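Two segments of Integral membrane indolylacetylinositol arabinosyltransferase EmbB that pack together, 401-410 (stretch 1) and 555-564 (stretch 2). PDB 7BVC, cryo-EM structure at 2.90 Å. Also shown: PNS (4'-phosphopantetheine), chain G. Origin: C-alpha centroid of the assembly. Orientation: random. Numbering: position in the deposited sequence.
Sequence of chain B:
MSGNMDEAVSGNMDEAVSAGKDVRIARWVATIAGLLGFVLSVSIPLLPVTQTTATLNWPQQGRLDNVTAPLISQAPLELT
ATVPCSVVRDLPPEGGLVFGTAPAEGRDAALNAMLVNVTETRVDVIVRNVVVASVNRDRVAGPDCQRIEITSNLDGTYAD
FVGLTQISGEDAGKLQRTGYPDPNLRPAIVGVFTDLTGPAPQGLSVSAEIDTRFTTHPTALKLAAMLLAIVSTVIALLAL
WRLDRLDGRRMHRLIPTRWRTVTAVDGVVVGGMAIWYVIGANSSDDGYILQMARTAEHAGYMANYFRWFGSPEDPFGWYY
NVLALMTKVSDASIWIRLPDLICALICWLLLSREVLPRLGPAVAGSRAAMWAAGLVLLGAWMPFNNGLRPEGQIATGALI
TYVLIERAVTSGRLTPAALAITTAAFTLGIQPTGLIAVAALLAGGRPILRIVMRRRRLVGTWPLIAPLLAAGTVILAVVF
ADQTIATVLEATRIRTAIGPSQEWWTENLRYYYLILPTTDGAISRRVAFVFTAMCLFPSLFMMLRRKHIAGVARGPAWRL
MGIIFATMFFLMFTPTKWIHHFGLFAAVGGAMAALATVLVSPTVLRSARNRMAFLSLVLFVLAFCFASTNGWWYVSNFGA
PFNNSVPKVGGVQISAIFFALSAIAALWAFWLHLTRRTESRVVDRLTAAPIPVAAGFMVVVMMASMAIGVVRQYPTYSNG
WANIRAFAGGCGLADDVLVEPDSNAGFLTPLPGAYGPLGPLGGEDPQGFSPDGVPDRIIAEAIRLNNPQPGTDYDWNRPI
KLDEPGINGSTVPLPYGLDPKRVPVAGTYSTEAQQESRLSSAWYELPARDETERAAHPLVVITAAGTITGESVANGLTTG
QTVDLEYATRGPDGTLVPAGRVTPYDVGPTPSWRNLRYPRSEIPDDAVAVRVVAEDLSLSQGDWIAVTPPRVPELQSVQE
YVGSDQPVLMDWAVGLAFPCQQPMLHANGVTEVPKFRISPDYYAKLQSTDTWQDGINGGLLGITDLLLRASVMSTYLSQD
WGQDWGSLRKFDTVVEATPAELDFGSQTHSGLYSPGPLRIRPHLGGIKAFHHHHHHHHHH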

# COMPACT_ATOMS: atom_id res chain seq x y z
N THR B 401 34.05 -10.31 7.39
CA THR B 401 34.23 -11.35 6.38
C THR B 401 35.00 -10.82 5.18
O THR B 401 35.95 -11.46 4.69
CB THR B 401 32.87 -11.90 5.95
OG1 THR B 401 32.20 -12.46 7.08
CG2 THR B 401 33.05 -12.98 4.90
N TYR B 402 34.61 -9.64 4.68
CA TYR B 402 35.31 -9.03 3.56
C TYR B 402 36.77 -8.74 3.91
O TYR B 402 37.67 -8.99 3.10
CB TYR B 402 34.59 -7.75 3.14
CG TYR B 402 35.33 -6.90 2.13
CD1 TYR B 402 35.27 -7.19 0.77
CD2 TYR B 402 36.07 -5.79 2.53
CE1 TYR B 402 35.94 -6.41 -0.15
CE2 TYR B 402 36.74 -5.01 1.61
CZ TYR B 402 36.67 -5.32 0.27
OH TYR B 402 37.33 -4.54 -0.65
N VAL B 403 37.01 -8.21 5.11
CA VAL B 403 38.38 -7.90 5.52
C VAL B 403 39.23 -9.16 5.58
O VAL B 403 40.38 -9.18 5.12
CB VAL B 403 38.38 -7.15 6.86
CG1 VAL B 403 39.79 -7.05 7.42
CG2 VAL B 403 37.78 -5.77 6.69
N LEU B 404 38.67 -10.25 6.11
CA LEU B 404 39.43 -11.49 6.23
C LEU B 404 39.70 -12.10 4.86
O LEU B 404 40.79 -12.64 4.62
CB LEU B 404 38.67 -12.48 7.12
CG LEU B 404 38.72 -12.20 8.62
CD1 LEU B 404 37.87 -13.20 9.37
CD2 LEU B 404 40.16 -12.24 9.12
N ILE B 405 38.74 -12.03 3.94
CA ILE B 405 38.96 -12.57 2.61
C ILE B 405 40.01 -11.75 1.87
O ILE B 405 40.86 -12.30 1.16
CB ILE B 405 37.63 -12.63 1.83
CG1 ILE B 405 36.90 -13.93 2.17
CG2 ILE B 405 37.86 -12.53 0.34
CD1 ILE B 405 35.58 -14.08 1.48
N GLU B 406 39.99 -10.43 2.03
CA GLU B 406 41.04 -9.61 1.42
C GLU B 406 42.40 -9.91 2.02
O GLU B 406 43.41 -9.90 1.30
CB GLU B 406 40.70 -8.13 1.56
CG GLU B 406 39.49 -7.70 0.75
CD GLU B 406 39.78 -7.60 -0.73
OE1 GLU B 406 40.97 -7.53 -1.11
OE2 GLU B 406 38.82 -7.58 -1.53
N ARG B 407 42.46 -10.18 3.33
CA ARG B 407 43.73 -10.57 3.94
C ARG B 407 44.23 -11.90 3.39
O ARG B 407 45.43 -12.09 3.19
CB ARG B 407 43.59 -10.63 5.46
CG ARG B 407 43.61 -9.29 6.15
CD ARG B 407 44.96 -8.61 6.00
NE ARG B 407 45.06 -7.44 6.87
CZ ARG B 407 45.88 -7.35 7.91
NH1 ARG B 407 46.68 -8.36 8.21
NH2 ARG B 407 45.91 -6.25 8.64
N ALA B 408 43.31 -12.84 3.16
CA ALA B 408 43.69 -14.12 2.57
C ALA B 408 44.22 -13.93 1.15
O ALA B 408 45.20 -14.57 0.76
CB ALA B 408 42.50 -15.07 2.56
N VAL B 409 43.58 -13.06 0.37
CA VAL B 409 44.05 -12.79 -0.98
C VAL B 409 45.42 -12.13 -0.95
O VAL B 409 46.30 -12.44 -1.76
CB VAL B 409 43.02 -11.94 -1.75
CG1 VAL B 409 43.60 -11.44 -3.05
CG2 VAL B 409 41.75 -12.73 -2.00
N THR B 410 45.63 -11.21 0.00
CA THR B 410 46.89 -10.49 0.09
C THR B 410 48.03 -11.43 0.48
O THR B 410 49.02 -11.57 -0.25
CB THR B 410 46.77 -9.34 1.08
OG1 THR B 410 45.94 -8.31 0.53
CG2 THR B 410 48.14 -8.76 1.40
N GLY B 555 40.62 -4.98 -8.90
CA GLY B 555 40.04 -6.09 -8.20
C GLY B 555 39.24 -5.71 -6.96
O GLY B 555 38.06 -6.04 -6.84
N PRO B 556 39.89 -5.04 -6.01
CA PRO B 556 39.17 -4.59 -4.81
C PRO B 556 38.06 -3.60 -5.10
O PRO B 556 37.13 -3.49 -4.29
CB PRO B 556 40.27 -3.95 -3.96
CG PRO B 556 41.53 -4.59 -4.41
CD PRO B 556 41.35 -4.86 -5.87
N ALA B 557 38.11 -2.88 -6.22
CA ALA B 557 37.05 -1.94 -6.55
C ALA B 557 35.86 -2.64 -7.19
O ALA B 557 34.72 -2.21 -7.02
CB ALA B 557 37.57 -0.84 -7.47
N TRP B 558 36.10 -3.72 -7.94
CA TRP B 558 35.00 -4.48 -8.52
C TRP B 558 34.35 -5.40 -7.51
O TRP B 558 33.13 -5.62 -7.57
CB TRP B 558 35.50 -5.29 -9.72
CG TRP B 558 35.60 -4.50 -10.99
CD1 TRP B 558 36.74 -4.05 -11.58
CD2 TRP B 558 34.52 -4.08 -11.83
NE1 TRP B 558 36.44 -3.37 -12.74
CE2 TRP B 558 35.09 -3.37 -12.91
CE3 TRP B 558 33.14 -4.22 -11.78
CZ2 TRP B 558 34.31 -2.82 -13.93
CZ3 TRP B 558 32.37 -3.67 -12.78
CH2 TRP B 558 32.96 -2.98 -13.84
N ARG B 559 35.13 -5.94 -6.56
CA ARG B 559 34.55 -6.82 -5.55
C ARG B 559 33.55 -6.09 -4.66
O ARG B 559 32.56 -6.68 -4.23
CB ARG B 559 35.65 -7.45 -4.71
CG ARG B 559 36.41 -8.56 -5.42
CD ARG B 559 37.60 -9.03 -4.59
NE ARG B 559 38.77 -9.28 -5.42
CZ ARG B 559 40.02 -9.09 -5.02
NH1 ARG B 559 40.26 -8.64 -3.79
NH2 ARG B 559 41.03 -9.34 -5.84
N LEU B 560 33.79 -4.80 -4.40
CA LEU B 560 32.87 -4.04 -3.56
C LEU B 560 31.52 -3.85 -4.25
O LEU B 560 30.46 -4.04 -3.63
CB LEU B 560 33.50 -2.69 -3.20
CG LEU B 560 32.74 -1.82 -2.21
CD1 LEU B 560 32.80 -2.42 -0.82
CD2 LEU B 560 33.32 -0.41 -2.21
N MET B 561 31.54 -3.47 -5.53
CA MET B 561 30.30 -3.35 -6.28
C MET B 561 29.60 -4.70 -6.40
O MET B 561 28.37 -4.78 -6.32
CB MET B 561 30.57 -2.76 -7.66
CG MET B 561 31.17 -1.36 -7.62
SD MET B 561 31.24 -0.58 -9.24
CE MET B 561 33.00 -0.62 -9.55
N GLY B 562 30.37 -5.77 -6.59
CA GLY B 562 29.78 -7.09 -6.61
C GLY B 562 29.08 -7.44 -5.32
O GLY B 562 27.98 -8.00 -5.33
N ILE B 563 29.70 -7.11 -4.18
CA ILE B 563 29.08 -7.37 -2.89
C ILE B 563 27.81 -6.56 -2.73
O ILE B 563 26.79 -7.07 -2.24
CB ILE B 563 30.08 -7.09 -1.75
CG1 ILE B 563 31.20 -8.13 -1.75
CG2 ILE B 563 29.37 -7.07 -0.40
CD1 ILE B 563 32.32 -7.81 -0.82
N ILE B 564 27.83 -5.29 -3.13
CA ILE B 564 26.63 -4.46 -2.97
C ILE B 564 25.49 -4.99 -3.82
O ILE B 564 24.34 -5.07 -3.37
CB ILE B 564 26.95 -2.99 -3.30
CG1 ILE B 564 27.97 -2.43 -2.31
CG2 ILE B 564 25.69 -2.16 -3.26
CD1 ILE B 564 28.26 -0.97 -2.50
O23 PNS G . 55.67 -3.39 7.94
P24 PNS G . 54.36 -3.36 8.69
O25 PNS G . 54.63 -3.42 10.17
O26 PNS G . 53.63 -2.09 8.35
O27 PNS G . 53.45 -4.65 8.24
C28 PNS G . 54.10 -5.80 7.78
C29 PNS G . 53.46 -7.02 8.42
C30 PNS G . 52.21 -7.42 7.64
C31 PNS G . 54.47 -8.16 8.39
C32 PNS G . 53.07 -6.68 9.86
O33 PNS G . 52.34 -5.49 9.86
C34 PNS G . 52.19 -7.75 10.49
O35 PNS G . 52.63 -8.81 10.77
N36 PNS G . 50.81 -7.45 10.78
C37 PNS G . 49.97 -8.47 11.39
C38 PNS G . 48.95 -7.81 12.30
C39 PNS G . 47.55 -7.61 11.74
O40 PNS G . 47.36 -7.74 10.58
N41 PNS G . 46.45 -7.25 12.62
C42 PNS G . 46.68 -7.09 14.04
C43 PNS G . 45.38 -7.38 14.78
S44 PNS G . 43.99 -6.86 13.75

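Residues 401-410 and 555-564 are both helical throughout, and the two helices run roughly antiparallel, with 151° between their N-to-C directions. Their axes come no closer than 12.6 Å, so the backbones never touch and long side chains must span the gap. Only 283 Å² is buried between the stretches, both sides summed, and most of it belongs to Tyr402, Arg559 and Glu406. The register follows from the antiparallel course: Tyr402 lies nearest Leu560, with 9.0 Å between their CA atoms, and one turn further along, Glu406 lies nearest Pro556, at 8.2 Å CA to CA.

The polar link is a salt bridge between Glu406 and Arg559. NH1 of Arg559 donates a hydrogen bond to OE2 of Glu406 over 2.9 Å, with an N-H...O angle of 150°, and the carboxylate oxygen lies at the edge of the guanidinium, near its plane, where the N-H groups point. The two side chains reach this meeting point differently. Arg559 directs its CA-to-CB bond toward the first helix and extends through a t chi2, whereas Glu406 leaves its helix sideways and turns through m chi1 and m chi2, which brings its carboxylate nearer the partner. Glu406 is buried, and both its carboxylate oxygens are satisfied: OE2 by Arg559, OE1 by a hydrogen bond elsewhere in the structure. A buried carboxylate is costly without such partners, and the opposite charge of Arg559 suits the site. Beside the salt bridge, Val409 points toward the second helix and packs its CG1 4.3 Å from NH2 of Arg559, placing an apolar branch against the guanidinium without competing for its hydrogens.

The apolar contact lies on the other side of the salt bridge along the first helix. Tyr402, with a t chi1, points toward the second helix and buries 78 Å² against it, the largest share of any residue. Its CD1 meets CD1 of Ile563 at 3.4 Å; Ile563 also points toward its neighbour, and its m, t conformation extends the terminal methyl across the gap. The long aromatic side chain suits helices set this far apart. Its hydroxyl approaches the start of the second stretch, where OH lies 3.8 Å from the carbonyl O of Pro556, too long to count as a hydrogen bond. Pro556 itself, buried and set sideways, offers its compact ring near Glu406, with CG 4.5 Å from OE1.

Within the first helix, the regular backbone bonding is supplemented by Thr410, whose OG1 donates to the carbonyl O of Glu406 at 3.1 Å. That carbonyl also accepts from the backbone N of Thr410, at 2.9 Å. Arg407 takes no part in the helix contact and instead binds 4'-phosphopantetheine: NH1 donates to O40 of the ligand at 2.5 Å, and NH2 adds a weak bond to the same O40 at 2.8 Å. The two arginines thus serve different acceptors, Arg559 the neighbouring helix and Arg407 the bound group.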